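Local structure of superoxide dismutase [FE] (Sulfolobus solfataricus, 1WB7) at residues A[164-169]-A[198-203]; A[137-142]-A[158-163]. The protein converts superoxide radicals into hydrogen peroxide and molecular oxygen, using one iron ion per subunit of a homotetramer. The protein carries 1 engineered substitution. One frame throughout, in Å; residues are numbered along the deposited sequence.

Contact 1 (A[164-169]-A[198-203])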
# COMPACT_ATOMS: atom_id res chain seq x y z
N PRO A 164 7.44 14.11 -14.86
CA PRO A 164 8.68 13.41 -15.22
C PRO A 164 9.69 13.16 -14.11
O PRO A 164 9.88 13.98 -13.21
CB PRO A 164 9.25 14.29 -16.32
CG PRO A 164 8.87 15.66 -15.87
CD PRO A 164 7.42 15.46 -15.45
N ILE A 165 10.34 12.00 -14.21
CA ILE A 165 11.37 11.58 -13.27
C ILE A 165 12.70 12.04 -13.87
O ILE A 165 13.00 11.75 -15.03
CB ILE A 165 11.37 10.04 -13.12
CG1 ILE A 165 10.11 9.61 -12.35
CG2 ILE A 165 12.65 9.56 -12.44
CD1 ILE A 165 9.80 8.14 -12.44
N ILE A 166 13.47 12.78 -13.08
CA ILE A 166 14.76 13.30 -13.55
C ILE A 166 15.90 12.46 -13.01
O ILE A 166 16.87 12.18 -13.71
CB ILE A 166 14.94 14.75 -13.09
CG1 ILE A 166 13.77 15.59 -13.61
CG2 ILE A 166 16.27 15.30 -13.58
CD1 ILE A 166 13.64 15.56 -15.13
N LEU A 167 15.76 12.07 -11.75
CA LEU A 167 16.75 11.25 -11.06
C LEU A 167 16.02 10.02 -10.54
O LEU A 167 14.93 10.13 -9.99
CB LEU A 167 17.32 12.03 -9.88
CG LEU A 167 18.82 12.27 -9.72
CD1 LEU A 167 19.09 12.63 -8.25
CD2 LEU A 167 19.62 11.04 -10.11
N ILE A 168 16.60 8.84 -10.71
CA ILE A 168 15.96 7.64 -10.21
C ILE A 168 16.96 6.65 -9.65
O ILE A 168 17.96 6.32 -10.30
CB ILE A 168 15.09 6.96 -11.31
CG1 ILE A 168 14.44 5.69 -10.73
CG2 ILE A 168 15.92 6.65 -12.54
CD1 ILE A 168 13.25 5.19 -11.53
N LEU A 169 16.70 6.20 -8.43
CA LEU A 169 17.57 5.24 -7.75
C LEU A 169 16.79 3.98 -7.37
O LEU A 169 15.79 4.06 -6.65
CB LEU A 169 18.16 5.87 -6.49
CG LEU A 169 18.89 4.95 -5.51
CD1 LEU A 169 20.12 4.35 -6.18
CD2 LEU A 169 19.29 5.74 -4.27
N ASP A 198 24.23 14.50 -17.26
CA ASP A 198 23.99 15.10 -18.58
C ASP A 198 22.62 14.67 -19.10
O ASP A 198 21.85 15.49 -19.61
CB ASP A 198 25.08 14.68 -19.57
CG ASP A 198 26.41 15.37 -19.30
OD1 ASP A 198 27.41 15.02 -19.98
OD2 ASP A 198 26.47 16.25 -18.42
N ALA A 199 22.32 13.38 -19.00
CA ALA A 199 21.02 12.88 -19.46
C ALA A 199 19.94 13.57 -18.65
O ALA A 199 18.90 13.97 -19.19
CB ALA A 199 20.93 11.37 -19.29
N ALA A 200 20.19 13.73 -17.35
CA ALA A 200 19.23 14.39 -16.47
C ALA A 200 18.95 15.82 -16.92
O ALA A 200 17.80 16.24 -17.01
CB ALA A 200 19.75 14.39 -15.04
N GLU A 201 20.02 16.57 -17.21
CA GLU A 201 19.88 17.96 -17.66
C GLU A 201 19.12 17.99 -18.98
O GLU A 201 18.29 18.87 -19.22
CB GLU A 201 21.25 18.60 -17.86
CG GLU A 201 21.99 18.95 -16.58
CD GLU A 201 23.22 19.81 -16.85
OE1 GLU A 201 23.08 20.84 -17.54
OE2 GLU A 201 24.32 19.46 -16.37
N LYS A 202 19.43 17.02 -19.84
CA LYS A 202 18.79 16.92 -21.14
C LYS A 202 17.28 16.68 -20.98
O LYS A 202 16.48 17.33 -21.63
CB LYS A 202 19.41 15.76 -21.93
CG LYS A 202 19.54 16.02 -23.42
CD LYS A 202 20.93 15.61 -23.91
CE LYS A 202 22.02 16.34 -23.11
NZ LYS A 202 23.40 15.83 -23.37
N LYS A 203 16.91 15.74 -20.11
CA LYS A 203 15.49 15.46 -19.89
C LYS A 203 14.78 16.67 -19.30
O LYS A 203 13.69 17.02 -19.74
CB LYS A 203 15.31 14.25 -18.97
CG LYS A 203 13.86 13.81 -18.84
CD LYS A 203 13.74 12.48 -18.12
CE LYS A 203 12.29 11.98 -18.10
NZ LYS A 203 12.17 10.67 -17.40

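Contact 2 (A[137-142]-A[158-163])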
# COMPACT_ATOMS: atom_id res chain seq x y z
N VAL A 137 13.30 8.90 -6.13
CA VAL A 137 13.36 9.68 -7.36
C VAL A 137 13.31 11.17 -7.12
O VAL A 137 12.88 11.64 -6.07
CB VAL A 137 12.18 9.34 -8.32
CG1 VAL A 137 12.18 7.86 -8.68
CG2 VAL A 137 10.86 9.74 -7.68
N LEU A 138 13.76 11.91 -8.12
CA LEU A 138 13.70 13.36 -8.08
C LEU A 138 12.80 13.70 -9.26
O LEU A 138 13.12 13.39 -10.41
CB LEU A 138 15.07 14.00 -8.29
CG LEU A 138 14.99 15.53 -8.25
CD1 LEU A 138 14.51 15.96 -6.87
CD2 LEU A 138 16.34 16.15 -8.57
N TYR A 139 11.65 14.29 -8.95
CA TYR A 139 10.70 14.68 -9.97
C TYR A 139 10.92 16.13 -10.34
O TYR A 139 11.50 16.90 -9.58
CB TYR A 139 9.26 14.62 -9.46
CG TYR A 139 8.60 13.28 -9.38
CD1 TYR A 139 8.32 12.55 -10.53
CD2 TYR A 139 8.18 12.77 -8.16
CE1 TYR A 139 7.62 11.36 -10.47
CE2 TYR A 139 7.48 11.57 -8.08
CZ TYR A 139 7.20 10.87 -9.24
OH TYR A 139 6.49 9.70 -9.17
N TYR A 140 10.43 16.49 -11.52
CA TYR A 140 10.43 17.87 -11.91
C TYR A 140 8.93 18.08 -12.04
O TYR A 140 8.31 17.57 -12.97
CB TYR A 140 11.09 18.15 -13.26
CG TYR A 140 10.86 19.60 -13.64
CD1 TYR A 140 11.30 20.62 -12.81
CD2 TYR A 140 10.11 19.94 -14.77
CE1 TYR A 140 11.00 21.96 -13.07
CE2 TYR A 140 9.81 21.28 -15.05
CZ TYR A 140 10.25 22.28 -14.19
OH TYR A 140 9.91 23.60 -14.43
N ASP A 141 8.34 18.77 -11.08
CA ASP A 141 6.91 19.01 -11.15
C ASP A 141 6.71 20.15 -12.14
O ASP A 141 7.11 21.29 -11.89
CB ASP A 141 6.36 19.41 -9.78
CG ASP A 141 4.87 19.62 -9.80
OD1 ASP A 141 4.34 20.21 -8.83
OD2 ASP A 141 4.23 19.19 -10.78
N THR A 142 6.11 19.84 -13.28
CA THR A 142 5.87 20.83 -14.31
C THR A 142 4.83 21.85 -13.87
O THR A 142 4.70 22.91 -14.49
CB THR A 142 5.38 20.18 -15.62
OG1 THR A 142 4.24 19.36 -15.35
CG2 THR A 142 6.49 19.31 -16.22
N ASN A 158 3.25 5.45 -4.34
CA ASN A 158 3.75 6.80 -4.03
C ASN A 158 4.11 7.71 -5.20
O ASN A 158 4.56 8.84 -4.98
CB ASN A 158 4.95 6.74 -3.08
CG ASN A 158 4.63 6.00 -1.80
OD1 ASN A 158 3.48 5.69 -1.52
ND2 ASN A 158 5.66 5.72 -1.01
N HIS A 159 3.91 7.25 -6.43
CA HIS A 159 4.21 8.08 -7.59
C HIS A 159 3.37 9.34 -7.53
O HIS A 159 2.32 9.37 -6.87
CB HIS A 159 3.85 7.39 -8.91
CG HIS A 159 4.64 6.16 -9.21
ND1 HIS A 159 5.12 5.88 -10.47
CD2 HIS A 159 4.99 5.11 -8.43
CE1 HIS A 159 5.74 4.71 -10.45
NE2 HIS A 159 5.68 4.22 -9.22
N ILE A 160 3.82 10.38 -8.22
CA ILE A 160 3.07 11.62 -8.33
C ILE A 160 2.64 11.64 -9.79
O ILE A 160 3.46 11.47 -10.69
CB ILE A 160 3.90 12.88 -8.01
CG1 ILE A 160 4.19 12.94 -6.50
CG2 ILE A 160 3.14 14.13 -8.45
CD1 ILE A 160 5.10 14.09 -6.07
N ALA A 161 1.35 11.83 -10.00
CA ALA A 161 0.75 11.82 -11.32
C ALA A 161 1.37 12.66 -12.42
O ALA A 161 1.71 13.83 -12.23
CB ALA A 161 -0.74 12.17 -11.21
N GLU A 162 1.51 12.03 -13.58
CA GLU A 162 1.98 12.67 -14.81
C GLU A 162 3.32 13.37 -14.89
O GLU A 162 3.80 13.59 -16.00
CB GLU A 162 0.90 13.64 -15.29
CG GLU A 162 -0.53 13.09 -15.25
CD GLU A 162 -1.54 14.07 -15.84
OE1 GLU A 162 -1.59 15.22 -15.37
OE2 GLU A 162 -2.29 13.68 -16.76
N ILE A 163 3.94 13.75 -13.78
CA ILE A 163 5.21 14.46 -13.91
C ILE A 163 6.42 13.56 -14.17
O ILE A 163 6.45 12.39 -13.78
CB ILE A 163 5.49 15.37 -12.68
CG1 ILE A 163 5.50 14.55 -11.39
CG2 ILE A 163 4.42 16.45 -12.60
CD1 ILE A 163 5.71 15.40 -10.17

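Contact 1 (A[164-169]-A[198-203])
Lys203 reaches out from helix 197-205 and ends on the main-chain carbonyl of Ile165, just before the strand turns its corner at Ile166 and Leu167. Its CB leaves the helix toward the strand, and CG, anti to the backbone N (chi1 -173°), starts a fully extended chain. CG brushes the tip of Ile166, with CD1 of Ile166 4.1 Å from CG of Lys203. Farther along, CD and CE pass close to the oxygen of Ile165, while CE of Lys203 lies 4.2 Å from CB of Pro164. At the tip, NZ of Lys203 donates a hydrogen bond of 2.7 Å to O of Ile165. The ammonium lies in the carbonyl plane, with a C=O...N angle of 147°. The same NZ forms a salt bridge with Glu162 of the second subunit, whose OE2 also accepts a hydrogen bond from the backbone N of Ile165. An alanine in place of Lys203 would probably leave O of Ile165 without this donor and the Glu162 carboxylate of the second subunit without its cationic mate. One helical turn earlier, CG2 of Ile166 rests 3.9 Å from CB of Ala200, with backbone oxygens of both residues close by. Ile166 and Leu167 both face Leu138 of strand 134-140, a classic beta bulge in strand 165-170, and helix 197-205, the last helix of the iron/manganese superoxide dismutase C-terminal domain, packs on its Ile166 side.

Contact 2 (A[137-142]-A[158-163])
The ring of Tyr139 lies beneath Ile163 and Ile160, and its hydroxyl is bonded to the backbone N of Ile160. Ile163 crosses the tyrosine at about a right angle, its CD1 over one ring face near CG. CG1 of Ile163 stands 4.0 Å from the centroid of the Tyr139 ring, 30° off the normal, an off-centre CH-pi contact. CG1 takes the crowded position between the backbone N and the carbonyl carbon (chi1 59°), which carries CG1 and CD1 over the ring and leaves CG2, anti to the carbonyl carbon, to meet Asp141. Ile160 passes the ring obliquely, and its CB makes a second off-centre CH-pi contact, 4.3 Å from the ring centroid of Tyr139. At the far end of the ring, N of Ile160 donates a hydrogen bond of 2.9 Å to OH of Tyr139, fairly straight at 161°. CA of His159 sits at the ring edge, near its plane. With CG2 of Val137 on the opposite face, toward the rim, and its hydroxyl gripped, the ring is likely to have little scope to turn. CG2 of Ile163 meets the carboxylate of Asp141, 3.3 Å from OD2, and CB of Ile163 packs 3.6 Å from O of Tyr140. That carboxylate is held elsewhere: OD1 by Ser144 and by Tyr9 of the second subunit, OD2 by the N of Glu143 and by a salt bridge to Lys82 of the second subunit. His159 bonds through NE2 to O of His155 and stacks on Phe152. The contact thus lays the loop between strands 147-153 and 165-170 over the end of the central strand 134-140, with Tyr139 also touching Phe152 on one neighbouring strand and Ile165 on the other.

Overall arrangement
Contact 2 comes first along the chain, closing at Ile163, and contact 1 opens at the next residue, Pro164; their centres lie 12 Å apart. Both belong to the C-terminal domain and share its antiparallel three-stranded sheet, with 134-140 central and 165-170 an outer strand. Probable hydrogen bonds join them directly: Ile166 N to Leu138 O and Leu167 O to Leu138 N, each 2.8 Å. In contact 2 the loop leading into strand 165-170, which carries the iron ligand Asp170, lies on strand 134-140; in contact 1 helix 197-205 packs on strand 165-170. Both touch the second subunit, where Glu162 of one copy pairs with Lys203 of the other, linking the two contacts across the interface.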